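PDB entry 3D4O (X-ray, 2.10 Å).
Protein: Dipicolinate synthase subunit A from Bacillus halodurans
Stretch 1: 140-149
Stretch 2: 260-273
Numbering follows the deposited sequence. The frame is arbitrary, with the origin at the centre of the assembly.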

# COMPACT_ATOMS: atom_id res chain seq x y z
N GLY C 140 -2.85 -0.83 -6.83
CA GLY C 140 -3.04 0.49 -6.24
C GLY C 140 -4.06 0.47 -5.12
O GLY C 140 -3.92 1.16 -4.12
N THR C 141 -5.10 -0.33 -5.30
CA THR C 141 -6.17 -0.46 -4.31
C THR C 141 -5.61 -1.10 -3.02
O THR C 141 -5.88 -0.68 -1.92
CB THR C 141 -7.36 -1.29 -4.86
OG1 THR C 141 -7.88 -0.63 -6.02
CG2 THR C 141 -8.51 -1.44 -3.80
N ILE C 142 -4.77 -2.08 -3.20
CA ILE C 142 -4.14 -2.76 -2.07
C ILE C 142 -3.22 -1.79 -1.36
O ILE C 142 -3.24 -1.67 -0.13
CB ILE C 142 -3.40 -4.01 -2.56
CG1 ILE C 142 -4.43 -5.13 -2.72
CG2 ILE C 142 -2.27 -4.46 -1.61
CD1 ILE C 142 -3.86 -6.28 -3.55
N MSE C 143 -2.41 -1.08 -2.14
CA MSE C 143 -1.46 -0.12 -1.56
C MSE C 143 -2.24 0.91 -0.74
O MSE C 143 -1.87 1.26 0.36
CB MSE C 143 -0.64 0.58 -2.64
CG MSE C 143 0.13 1.80 -2.11
SE MSE C 143 0.73 3.01 -3.54
CE MSE C 143 -1.02 3.84 -4.00
N MSE C 144 -3.37 1.35 -1.27
CA MSE C 144 -4.18 2.36 -0.55
C MSE C 144 -4.80 1.84 0.75
O MSE C 144 -4.91 2.56 1.76
CB MSE C 144 -5.35 2.87 -1.38
CG MSE C 144 -5.07 3.23 -2.83
SE MSE C 144 -5.77 4.99 -3.23
CE MSE C 144 -4.17 5.50 -2.14
N ALA C 145 -5.31 0.63 0.68
CA ALA C 145 -6.01 0.02 1.82
C ALA C 145 -5.02 -0.15 2.96
O ALA C 145 -5.33 0.09 4.14
CB ALA C 145 -6.65 -1.31 1.42
N ILE C 146 -3.80 -0.52 2.58
CA ILE C 146 -2.73 -0.68 3.55
C ILE C 146 -2.35 0.69 4.13
O ILE C 146 -2.20 0.86 5.36
CB ILE C 146 -1.49 -1.38 2.93
CG1 ILE C 146 -1.84 -2.83 2.54
CG2 ILE C 146 -0.28 -1.29 3.90
CD1 ILE C 146 -0.76 -3.54 1.77
N GLN C 147 -2.18 1.67 3.25
CA GLN C 147 -1.77 3.03 3.69
C GLN C 147 -2.71 3.73 4.64
O GLN C 147 -2.27 4.48 5.51
CB GLN C 147 -1.70 4.02 2.50
CG GLN C 147 -0.45 3.96 1.71
CD GLN C 147 -0.39 4.87 0.50
OE1 GLN C 147 -1.39 5.44 0.07
NE2 GLN C 147 0.81 4.97 -0.09
N HIS C 148 -4.00 3.55 4.39
CA HIS C 148 -5.03 4.33 5.08
C HIS C 148 -5.71 3.67 6.25
O HIS C 148 -6.64 4.24 6.82
CB HIS C 148 -6.12 4.79 4.09
CG HIS C 148 -5.64 5.81 3.11
ND1 HIS C 148 -5.55 7.15 3.42
CD2 HIS C 148 -5.21 5.69 1.83
CE1 HIS C 148 -5.09 7.81 2.37
NE2 HIS C 148 -4.86 6.95 1.40
N THR C 149 -5.26 2.46 6.58
CA THR C 149 -5.78 1.71 7.73
C THR C 149 -4.73 1.60 8.84
O THR C 149 -3.51 1.67 8.58
CB THR C 149 -6.26 0.33 7.33
OG1 THR C 149 -5.15 -0.40 6.77
CG2 THR C 149 -7.41 0.43 6.31
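Stretch 2 260-273: IKALLVPGLPGIVA

The two backbones come nearest where a side chain is missing: G140 sits opposite L268 with their CA atoms 5.5 Å apart, and a CB built on G140 would clash, lying 2.9 Å from L268 CB. Glycine here is a notch in the helix that admits a leucine. L268 CD1 comes to 3.9 Å from G140 C and reaches on to 3.6 Å from T141 OG1, while V272 CG2 lies 3.9 Å from G140 N.

Stretch 2 enters as a strand that runs through L264, passes through an extended V265 and P266, and turns at G267, whose positive phi of 73° favours glycine by itself. G267 occupies the N-cap position of a short helix, 268-272. This helix crosses helix 140-148 at 77°, with axes 10.3 Å apart at closest approach. At this angle, the five-residue helix presents L268 and V272, one turn apart and joined by a backbone hydrogen bond from V272 N to L268 O (2.8 Å).

The long helix answers at the same spacing, with G140, M144 and H148, and M143 beside them. Both methionines are selenomethionine. M143 CE packs 3.7 Å from V272 CG1, and M144 SE packs against both V265 and L268, 3.5 Å from V265 CG1 and 4.0 Å from L268 CD2. One selenium atom thus touches both the loop after the strand and the first residue of the short helix.

At the other end, the backbones separate to 9.4 Å between the CA atoms of H148 and K261, and the extended side chain of K261 reaches across to the ring of H148. K261, all-trans, donates a hydrogen bond from NZ to H148 ND1 at 3.0 Å, at the ring edge; L263 CD1 covers one ring face, 4.4 Å from H148 NE2. The rule is graded: glycine where backbones are near, apolar side chains between, and, where they part, a polar reach with a leucine methyl over the ring.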

# COMPACT_ATOMS: atom_id res chain seq x y z
N ILE C 260 -17.50 8.37 7.96
CA ILE C 260 -16.90 7.24 7.28
C ILE C 260 -15.97 7.81 6.22
O ILE C 260 -16.37 8.68 5.45
CB ILE C 260 -17.93 6.34 6.56
CG1 ILE C 260 -18.92 5.72 7.55
CG2 ILE C 260 -17.21 5.24 5.80
CD1 ILE C 260 -18.33 4.69 8.45
N LYS C 261 -14.72 7.38 6.23
CA LYS C 261 -13.72 7.79 5.21
C LYS C 261 -13.97 7.05 3.90
O LYS C 261 -13.83 5.83 3.80
CB LYS C 261 -12.29 7.51 5.68
CG LYS C 261 -11.22 8.00 4.71
CD LYS C 261 -9.83 7.92 5.34
CE LYS C 261 -8.75 8.61 4.48
NZ LYS C 261 -7.42 8.65 5.14
N ALA C 262 -14.35 7.82 2.90
CA ALA C 262 -14.67 7.30 1.57
C ALA C 262 -13.98 8.13 0.50
O ALA C 262 -14.07 9.34 0.51
CB ALA C 262 -16.18 7.31 1.37
N LEU C 263 -13.30 7.45 -0.41
CA LEU C 263 -12.57 8.11 -1.49
C LEU C 263 -12.92 7.57 -2.88
O LEU C 263 -13.07 6.36 -3.09
CB LEU C 263 -11.05 7.95 -1.27
CG LEU C 263 -10.38 8.43 0.02
CD1 LEU C 263 -8.92 8.03 0.01
CD2 LEU C 263 -10.49 9.92 0.18
N LEU C 264 -13.05 8.51 -3.83
CA LEU C 264 -13.27 8.19 -5.24
C LEU C 264 -11.86 8.21 -5.83
O LEU C 264 -11.24 9.25 -5.95
CB LEU C 264 -14.20 9.24 -5.90
CG LEU C 264 -14.62 9.02 -7.36
CD1 LEU C 264 -15.41 7.75 -7.54
CD2 LEU C 264 -15.44 10.21 -7.84
N VAL C 265 -11.36 7.04 -6.21
CA VAL C 265 -9.94 6.89 -6.60
C VAL C 265 -9.66 6.44 -8.04
O VAL C 265 -9.44 5.26 -8.31
CB VAL C 265 -9.27 5.87 -5.68
CG1 VAL C 265 -7.79 5.77 -6.01
CG2 VAL C 265 -9.48 6.23 -4.18
N PRO C 266 -9.66 7.39 -8.98
CA PRO C 266 -9.30 7.03 -10.35
C PRO C 266 -7.82 7.15 -10.63
O PRO C 266 -7.08 7.69 -9.83
CB PRO C 266 -10.02 8.08 -11.18
CG PRO C 266 -9.97 9.32 -10.30
CD PRO C 266 -10.09 8.80 -8.87
N GLY C 267 -7.43 6.61 -11.77
CA GLY C 267 -6.08 6.76 -12.30
C GLY C 267 -4.99 5.98 -11.61
O GLY C 267 -3.82 6.23 -11.84
N LEU C 268 -5.39 5.00 -10.80
CA LEU C 268 -4.40 4.19 -10.04
C LEU C 268 -3.29 3.58 -10.91
O LEU C 268 -2.14 3.56 -10.49
CB LEU C 268 -5.07 3.10 -9.18
CG LEU C 268 -5.76 3.62 -7.92
CD1 LEU C 268 -6.55 2.53 -7.22
CD2 LEU C 268 -4.71 4.17 -6.97
N PRO C 269 -3.62 3.05 -12.10
CA PRO C 269 -2.54 2.49 -12.95
C PRO C 269 -1.49 3.52 -13.35
O PRO C 269 -0.30 3.22 -13.46
CB PRO C 269 -3.31 1.95 -14.17
CG PRO C 269 -4.66 1.59 -13.58
CD PRO C 269 -4.95 2.77 -12.68
N GLY C 270 -1.92 4.77 -13.50
CA GLY C 270 -1.01 5.84 -13.90
C GLY C 270 -0.15 6.24 -12.71
O GLY C 270 0.94 6.76 -12.83
N ILE C 271 -0.66 5.95 -11.54
CA ILE C 271 0.05 6.30 -10.29
C ILE C 271 1.01 5.19 -9.85
O ILE C 271 2.13 5.45 -9.44
CB ILE C 271 -0.94 6.59 -9.16
CG1 ILE C 271 -1.60 7.93 -9.40
CG2 ILE C 271 -0.24 6.57 -7.80
CD1 ILE C 271 -2.98 8.10 -8.69
N VAL C 272 0.56 3.94 -9.98
CA VAL C 272 1.37 2.84 -9.47
C VAL C 272 2.11 2.00 -10.49
O VAL C 272 3.06 1.36 -10.14
CB VAL C 272 0.56 1.90 -8.54
CG1 VAL C 272 0.01 2.70 -7.35
CG2 VAL C 272 -0.54 1.10 -9.30
N ALA C 273 1.69 1.98 -11.74
CA ALA C 273 2.42 1.16 -12.72
C ALA C 273 2.36 1.80 -14.10
O ALA C 273 1.97 1.15 -15.07
CB ALA C 273 1.83 -0.25 -12.76